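Side-chain contacts in VP1 (Merkel cell polyomavirus, PDB 4FMH), which builds the pentameric units of the icosahedral viral capsid and binds sialylated host oligosaccharides during attachment: residues Ser43-Thr47 with Tyr48-Leu52; Gly162-Ile166 with Glu167-Gly171. All blocks are in the same frame, centred on the assembly; numbering follows the deposited sequence. Where two conformers were deposited one is given.

How the contacts relate
Both contacts are local; contact 1 lies in a loop of VP1, contact 2 where a loop runs into a short helix, with centres about 23 Å apart and nearest atoms about 12 Å apart. Contact 1, the more buried, belongs to the loop between strands 11-28 and 71-76. It is a turn lined with aromatic rings, packed partly against a second subunit, and one end reaches the sialic acid. Contact 2 is partly buried and starts helix 166-170, with no other protein chain of the assembly touching it. Rings and a carboxylate dominate contact 1, where Tyr48 stacks on strand 269-287 while Trp45, Tyr50 and Asp51 face the glycan; threonine hydroxyls, backbone amides and a water dominate contact 2.

Contact 1: residues Ser43-Thr47 with Tyr48-Leu52; sequences SNWYT and YTYDL. With SIA (N-acetyl-alpha-neuraminic acid), chain U.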
ATOM      1  N   SER B  43      -1.768  30.398  23.658  1.00 25.71           N
ATOM      2  CA  SER B  43      -1.049  30.120  22.410  1.00 22.91           C
ATOM      3  C   SER B  43      -0.064  28.953  22.447  1.00 20.91           C
ATOM      4  O   SER B  43       0.479  28.569  21.408  1.00 18.13           O
ATOM      5  CB  SER B  43      -0.371  31.385  21.877  1.00 24.08           C
ATOM      6  OG  SER B  43      -1.303  32.186  21.172  1.00 25.24           O
ATOM      7  N   ASN B  44       0.169  28.383  23.628  0.50 20.41           N
ATOM      8  CA  ASN B  44       1.040  27.211  23.728  0.50 19.89           C
ATOM      9  C   ASN B  44       0.461  26.008  22.984  0.50 18.36           C
ATOM     10  O   ASN B  44       1.185  25.061  22.657  0.50 17.86           O
ATOM     11  CB  ASN B  44       1.351  26.856  25.184  0.50 20.63           C
ATOM     12  CG  ASN B  44       0.115  26.506  25.977  0.50 21.00           C
ATOM     13  OD1 ASN B  44      -0.137  25.334  26.268  0.50 22.40           O
ATOM     14  ND2 ASN B  44      -0.663  27.520  26.337  0.50 21.95           N
ATOM     15  N   TRP B  45      -0.840  26.057  22.707  1.00 17.69           N
ATOM     16  CA  TRP B  45      -1.499  25.002  21.949  1.00 17.09           C
ATOM     17  C   TRP B  45      -1.688  25.339  20.460  1.00 16.53           C
ATOM     18  O   TRP B  45      -2.450  24.678  19.760  1.00 15.41           O
ATOM     19  CB  TRP B  45      -2.813  24.588  22.619  1.00 18.50           C
ATOM     20  CG  TRP B  45      -2.586  23.762  23.868  1.00 18.78           C
ATOM     21  CD1 TRP B  45      -2.978  24.070  25.138  1.00 19.89           C
ATOM     22  CD2 TRP B  45      -1.882  22.517  23.953  1.00 17.08           C
ATOM     23  NE1 TRP B  45      -2.578  23.077  26.012  1.00 19.74           N
ATOM     24  CE2 TRP B  45      -1.903  22.115  25.310  1.00 18.46           C
ATOM     25  CE3 TRP B  45      -1.249  21.690  23.012  1.00 16.44           C
ATOM     26  CZ2 TRP B  45      -1.311  20.923  25.750  1.00 18.90           C
ATOM     27  CZ3 TRP B  45      -0.654  20.511  23.450  1.00 16.89           C
ATOM     28  CH2 TRP B  45      -0.695  20.137  24.809  1.00 17.66           C
ATOM     29  N   TYR B  46      -0.976  26.363  19.994  1.00 15.13           N
ATOM     30  CA  TYR B  46      -0.929  26.716  18.578  1.00 15.16           C
ATOM     31  C   TYR B  46      -0.516  25.501  17.740  1.00 14.54           C
ATOM     32  O   TYR B  46       0.488  24.849  18.033  1.00 14.12           O
ATOM     33  CB  TYR B  46       0.057  27.863  18.379  1.00 16.26           C
ATOM     34  CG  TYR B  46       0.322  28.271  16.954  1.00 16.13           C
ATOM     35  CD1 TYR B  46      -0.714  28.704  16.119  1.00 18.38           C
ATOM     36  CD2 TYR B  46       1.623  28.271  16.453  1.00 17.11           C
ATOM     37  CE1 TYR B  46      -0.458  29.104  14.807  1.00 17.50           C
ATOM     38  CE2 TYR B  46       1.888  28.664  15.149  1.00 20.18           C
ATOM     39  CZ  TYR B  46       0.845  29.078  14.333  1.00 21.90           C
ATOM     40  OH  TYR B  46       1.116  29.466  13.046  1.00 26.11           O
ATOM     41  N   THR B  47      -1.307  25.238  16.699  1.00 14.37           N
ATOM     42  CA  THR B  47      -1.199  24.066  15.792  1.00 13.54           C
ATOM     43  C   THR B  47      -1.854  22.796  16.343  1.00 11.80           C
ATOM     44  O   THR B  47      -1.717  21.716  15.759  1.00 12.04           O
ATOM     45  CB  THR B  47       0.250  23.784  15.231  1.00 14.61           C
ATOM     46  OG1 THR B  47       1.042  23.109  16.216  1.00 11.96           O
ATOM     47  CG2 THR B  47       0.943  25.070  14.782  1.00 12.50           C
ATOM     48  N   TYR B  48      -2.585  22.946  17.446  1.00 11.92           N
ATOM     49  CA  TYR B  48      -3.353  21.857  18.048  1.00 12.10           C
ATOM     50  C   TYR B  48      -4.809  22.272  18.290  1.00 13.04           C
ATOM     51  O   TYR B  48      -5.164  23.462  18.209  1.00 12.78           O
ATOM     52  CB  TYR B  48      -2.743  21.421  19.392  1.00 12.01           C
ATOM     53  CG  TYR B  48      -1.331  20.897  19.331  1.00 13.50           C
ATOM     54  CD1 TYR B  48      -1.083  19.523  19.243  1.00 15.14           C
ATOM     55  CD2 TYR B  48      -0.234  21.770  19.385  1.00 16.16           C
ATOM     56  CE1 TYR B  48       0.217  19.029  19.192  1.00 13.13           C
ATOM     57  CE2 TYR B  48       1.073  21.282  19.342  1.00 12.60           C
ATOM     58  CZ  TYR B  48       1.282  19.912  19.241  1.00 14.51           C
ATOM     59  OH  TYR B  48       2.563  19.422  19.191  1.00 16.01           O
ATOM     60  N   THR B  49      -5.642  21.280  18.586  1.00 13.29           N
ATOM     61  CA  THR B  49      -6.968  21.509  19.134  1.00 13.64           C
ATOM     62  C   THR B  49      -6.828  21.513  20.657  1.00 14.88           C
ATOM     63  O   THR B  49      -5.723  21.331  21.188  1.00 15.37           O
ATOM     64  CB  THR B  49      -7.960  20.382  18.746  1.00 14.44           C
ATOM     65  OG1 THR B  49      -7.506  19.131  19.282  1.00 13.58           O
ATOM     66  CG2 THR B  49      -8.112  20.269  17.236  1.00 12.42           C
ATOM     67  N   TYR B  50      -7.940  21.725  21.359  1.00 15.31           N
ATOM     68  CA  TYR B  50      -8.013  21.351  22.770  1.00 15.68           C
ATOM     69  C   TYR B  50      -8.334  19.854  22.848  1.00 15.04           C
ATOM     70  O   TYR B  50      -8.153  19.124  21.869  1.00 16.03           O
ATOM     71  CB  TYR B  50      -9.050  22.199  23.531  1.00 16.27           C
ATOM     72  CG  TYR B  50      -8.595  23.606  23.882  1.00 20.46           C
ATOM     73  CD1 TYR B  50      -7.311  24.060  23.558  1.00 21.79           C
ATOM     74  CD2 TYR B  50      -9.440  24.471  24.583  1.00 25.93           C
ATOM     75  CE1 TYR B  50      -6.893  25.342  23.900  1.00 23.50           C
ATOM     76  CE2 TYR B  50      -9.034  25.754  24.927  1.00 27.29           C
ATOM     77  CZ  TYR B  50      -7.763  26.184  24.581  1.00 27.92           C
ATOM     78  OH  TYR B  50      -7.362  27.454  24.924  1.00 29.49           O
ATOM     79  N   ASP B  51      -8.812  19.388  23.993  1.00 14.64           N
ATOM     80  CA  ASP B  51      -9.070  17.960  24.152  1.00 15.84           C
ATOM     81  C   ASP B  51     -10.398  17.551  23.535  1.00 15.12           C
ATOM     82  O   ASP B  51     -11.449  18.115  23.847  1.00 16.32           O
ATOM     83  CB  ASP B  51      -8.969  17.559  25.627  1.00 15.88           C
ATOM     84  CG  ASP B  51      -7.612  17.885  26.218  1.00 19.54           C
ATOM     85  OD1 ASP B  51      -7.563  18.355  27.376  1.00 23.29           O
ATOM     86  OD2 ASP B  51      -6.590  17.689  25.518  1.00 18.81           O
ATOM     87  N   LEU B  52     -10.332  16.577  22.637  1.00 14.54           N
ATOM     88  CA  LEU B  52     -11.510  16.089  21.934  1.00 15.06           C
ATOM     89  C   LEU B  52     -12.160  14.964  22.729  1.00 15.77           C
ATOM     90  O   LEU B  52     -11.516  13.962  23.051  1.00 16.13           O
ATOM     91  CB  LEU B  52     -11.131  15.620  20.523  1.00 13.90           C
ATOM     92  CG  LEU B  52     -10.662  16.733  19.578  1.00 16.55           C
ATOM     93  CD1 LEU B  52      -9.724  16.180  18.515  1.00 16.17           C
ATOM     94  CD2 LEU B  52     -11.839  17.467  18.940  1.00 16.16           C
TER
HETATM   95  C1  SIA U   2      -5.253  16.782  31.212  0.80 26.61           C
HETATM   96  C2  SIA U   2      -4.529  18.093  31.530  0.80 27.52           C
HETATM   97  C3  SIA U   2      -3.521  18.398  30.406  0.80 25.73           C
HETATM   98  C4  SIA U   2      -4.154  18.922  29.112  0.80 26.27           C
HETATM   99  C5  SIA U   2      -5.127  20.065  29.389  0.80 25.34           C
HETATM  100  C6  SIA U   2      -6.128  19.713  30.497  0.80 27.49           C
HETATM  101  C7  SIA U   2      -6.970  20.949  30.865  0.80 28.49           C
HETATM  102  C8  SIA U   2      -8.255  20.639  31.648  0.80 31.83           C
HETATM  103  C9  SIA U   2      -8.012  20.287  33.113  0.80 33.77           C
HETATM  104  C10 SIA U   2      -5.683  21.620  27.570  0.80 25.03           C
HETATM  105  C11 SIA U   2      -6.431  21.796  26.286  0.80 17.67           C
HETATM  106  N5  SIA U   2      -5.791  20.416  28.143  0.80 25.67           N
HETATM  107  O1A SIA U   2      -4.643  15.887  30.577  0.80 15.86           O
HETATM  108  O1B SIA U   2      -6.435  16.612  31.602  0.80 24.98           O
HETATM  109  O4  SIA U   2      -3.141  19.395  28.203  0.80 15.71           O
HETATM  110  O6  SIA U   2      -5.458  19.194  31.666  0.80 26.71           O
HETATM  111  O7  SIA U   2      -6.158  21.897  31.571  0.80 26.53           O
HETATM  112  O8  SIA U   2      -9.147  21.764  31.601  0.80 31.32           O
HETATM  113  O9  SIA U   2      -8.049  18.864  33.239  0.80 36.76           O
HETATM  114  O10 SIA U   2      -5.027  22.529  28.050  0.80 22.53           O
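Trp45 and Tyr48 form a T-shaped pair across a type II beta turn that runs from one to the other, in a receptor-binding loop of the jelly-roll capsid protein. The indole turns the edge of its six-membered ring onto the phenol face, with planes at 82° and ring centroids 5.3 Å apart; CE3 of Trp45 stands 3.8 Å from CG of Tyr48. The turn sets up this meeting by bonding Tyr48 N to Trp45 O (2.9 Å). At its third position Thr47 adopts a positive phi, and Thr47 O lies over the opposite face of the Tyr48 ring, near its CG end. With chi1 at -61°, the phenol of Tyr48 leans beside its own backbone N, back over the turn. A tyrosine suits this place because its ring packs inside, also stacking with His272, while its hydroxyl bonds Leu149 O of a second subunit.

Trp45 works in two directions. Its CE3 edge serves the turn, while NE1 makes a weak bond of 3.2 Å to O10 of the sialic acid; Lys264 adds a cation-pi contact to the ring. Tyr50 stands beyond the indole, CE1 to Trp45 CD1 at 4.3 Å, and Tyr50 CD1 lies 3.7 Å from the acetyl methyl C11. The two aromatic residues thus lie along the N-acetyl group, giving its methyl an apolar neighbour and its carbonyl a donor. Asp51 supplies the acceptor for the amide: its OD2 is in a salt bridge with Lys264, which should help orient the carboxylate, and its OD1 receives a nearly straight bond (163°) from the sialic acid N5 at 2.8 Å.

Contact 2: residues Gly162-Ile166 with Glu167-Gly171; sequences GPITI and ETVLG
Thr168 reaches back from the first turn of a short helix to Thr165 at the N-cap, where its OG1 accepts the Thr165 backbone N-H at 3.0 Å in a nearly straight bond (167°). This is one half of a capping box. The other half is missing, since the Thr165 hydroxyl makes no direct capping bond; instead a water donates to Thr165 OG1 (2.7 Å) and accepts from Glu167 N (3.1 Å), so one amide of the open helix end is satisfied through solvent. A chi1 of -43° swings OG1 of Thr168 beside its own backbone N, within bonding distance of Thr165 N, and OG1 also bonds Thr158 OG1. Threonine fits because its methyl branch is left to pack at 4.1 Å, CG2 against CG2 of Ile164.

Val169 N bonds Thr165 O only weakly, whereas Leu170 N meets Ile166 O at 2.9 Å. The side chains of Ile166 and Leu170 run alongside each other, Ile166 CG2 3.6 Å from Leu170 CD1. Gly171, with positive phi, ends the helix and gives its N-H to Glu167 O. The helix stands between strands 142-146 and 186-189 in sequence, and Ile164 O is bonded by NE1 of Trp200, on strand 200-202 of the same three-stranded sheet.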
ATOM      1  N   GLY B 162     -18.008  32.650  16.262  1.00 19.51           N
ATOM      2  CA  GLY B 162     -17.804  31.265  15.828  1.00 19.30           C
ATOM      3  C   GLY B 162     -17.392  31.124  14.372  1.00 18.35           C
ATOM      4  O   GLY B 162     -17.286  32.116  13.653  1.00 17.56           O
ATOM      5  N   PRO B 163     -17.160  29.881  13.921  1.00 18.00           N
ATOM      6  CA  PRO B 163     -16.821  29.642  12.518  1.00 17.47           C
ATOM      7  C   PRO B 163     -18.057  29.719  11.619  1.00 17.24           C
ATOM      8  O   PRO B 163     -19.177  29.802  12.117  1.00 16.70           O
ATOM      9  CB  PRO B 163     -16.285  28.210  12.543  1.00 16.55           C
ATOM     10  CG  PRO B 163     -17.046  27.561  13.634  1.00 18.23           C
ATOM     11  CD  PRO B 163     -17.240  28.624  14.688  1.00 17.18           C
ATOM     12  N   ILE B 164     -17.849  29.689  10.306  1.00 16.90           N
ATOM     13  CA  ILE B 164     -18.958  29.615   9.362  1.00 16.85           C
ATOM     14  C   ILE B 164     -19.342  28.153   9.146  1.00 16.49           C
ATOM     15  O   ILE B 164     -18.519  27.349   8.722  1.00 14.38           O
ATOM     16  CB  ILE B 164     -18.616  30.299   8.017  1.00 18.59           C
ATOM     17  CG1 ILE B 164     -18.441  31.809   8.234  1.00 18.29           C
ATOM     18  CG2 ILE B 164     -19.717  30.031   6.972  1.00 16.70           C
ATOM     19  CD1 ILE B 164     -17.465  32.449   7.290  1.00 25.67           C
ATOM     20  N   THR B 165     -20.592  27.819   9.454  1.00 17.40           N
ATOM     21  CA  THR B 165     -21.092  26.454   9.275  1.00 17.48           C
ATOM     22  C   THR B 165     -22.401  26.473   8.477  1.00 17.65           C
ATOM     23  O   THR B 165     -22.797  27.518   7.961  1.00 17.78           O
ATOM     24  CB  THR B 165     -21.265  25.714  10.631  1.00 18.32           C
ATOM     25  OG1 THR B 165     -22.237  26.392  11.434  1.00 18.56           O
ATOM     26  CG2 THR B 165     -19.935  25.643  11.399  1.00 18.16           C
ATOM     27  N   ILE B 166     -23.051  25.317   8.357  1.00 17.00           N
ATOM     28  CA  ILE B 166     -24.237  25.182   7.513  1.00 16.92           C
ATOM     29  C   ILE B 166     -25.382  26.092   7.972  1.00 17.71           C
ATOM     30  O   ILE B 166     -26.037  26.737   7.148  1.00 16.94           O
ATOM     31  CB  ILE B 166     -24.696  23.703   7.384  1.00 15.82           C
ATOM     32  CG1 ILE B 166     -23.603  22.862   6.699  1.00 14.83           C
ATOM     33  CG2 ILE B 166     -26.009  23.606   6.599  1.00 17.55           C
ATOM     34  CD1 ILE B 166     -23.977  21.381   6.471  1.00 14.72           C
ATOM     35  N   GLU B 167     -25.618  26.149   9.280  1.00 18.57           N
ATOM     36  CA  GLU B 167     -26.646  27.042   9.828  1.00 20.94           C
ATOM     37  C   GLU B 167     -26.400  28.501   9.399  1.00 20.63           C
ATOM     38  O   GLU B 167     -27.348  29.233   9.102  1.00 21.16           O
ATOM     39  CB  GLU B 167     -26.735  26.917  11.359  1.00 21.46           C
ATOM     40  CG  GLU B 167     -27.876  27.731  11.984  1.00 29.00           C
ATOM     41  CD  GLU B 167     -28.189  27.348  13.430  1.00 36.18           C
ATOM     42  OE1 GLU B 167     -27.642  26.341  13.936  1.00 36.46           O
ATOM     43  OE2 GLU B 167     -28.994  28.069  14.059  1.00 38.80           O
ATOM     44  N   THR B 168     -25.129  28.900   9.351  1.00 19.57           N
ATOM     45  CA  THR B 168     -24.745  30.233   8.886  1.00 20.74           C
ATOM     46  C   THR B 168     -25.246  30.522   7.466  1.00 20.92           C
ATOM     47  O   THR B 168     -25.812  31.581   7.215  1.00 20.56           O
ATOM     48  CB  THR B 168     -23.211  30.446   8.927  1.00 19.02           C
ATOM     49  OG1 THR B 168     -22.682  29.915  10.149  1.00 17.99           O
ATOM     50  CG2 THR B 168     -22.867  31.939   8.814  1.00 18.90           C
ATOM     51  N   VAL B 169     -25.026  29.588   6.542  1.00 20.46           N
ATOM     52  CA  VAL B 169     -25.395  29.812   5.142  1.00 21.46           C
ATOM     53  C   VAL B 169     -26.894  29.644   4.888  1.00 21.74           C
ATOM     54  O   VAL B 169     -27.455  30.329   4.031  1.00 22.29           O
ATOM     55  CB  VAL B 169     -24.555  28.952   4.142  1.00 21.26           C
ATOM     56  CG1 VAL B 169     -23.064  29.130   4.403  1.00 20.81           C
ATOM     57  CG2 VAL B 169     -24.932  27.485   4.220  1.00 24.15           C
ATOM     58  N   LEU B 170     -27.536  28.744   5.634  1.00 20.82           N
ATOM     59  CA  LEU B 170     -28.971  28.498   5.477  1.00 21.92           C
ATOM     60  C   LEU B 170     -29.850  29.557   6.158  1.00 23.79           C
ATOM     61  O   LEU B 170     -31.011  29.752   5.772  1.00 23.51           O
ATOM     62  CB  LEU B 170     -29.350  27.107   5.996  1.00 21.86           C
ATOM     63  CG  LEU B 170     -28.832  25.842   5.293  1.00 21.18           C
ATOM     64  CD1 LEU B 170     -29.455  24.609   5.950  1.00 18.69           C
ATOM     65  CD2 LEU B 170     -29.120  25.857   3.797  1.00 22.91           C
ATOM     66  N   GLY B 171     -29.305  30.220   7.176  1.00 23.61           N
ATOM     67  CA  GLY B 171     -30.076  31.185   7.971  1.00 24.74           C
ATOM     68  C   GLY B 171     -31.095  30.509   8.871  1.00 26.24           C
ATOM     69  O   GLY B 171     -32.030  31.154   9.365  1.00 27.53           O
TER
HETATM   70  O   HOH W   1     -24.311  24.676  11.699  1.00 13.52           O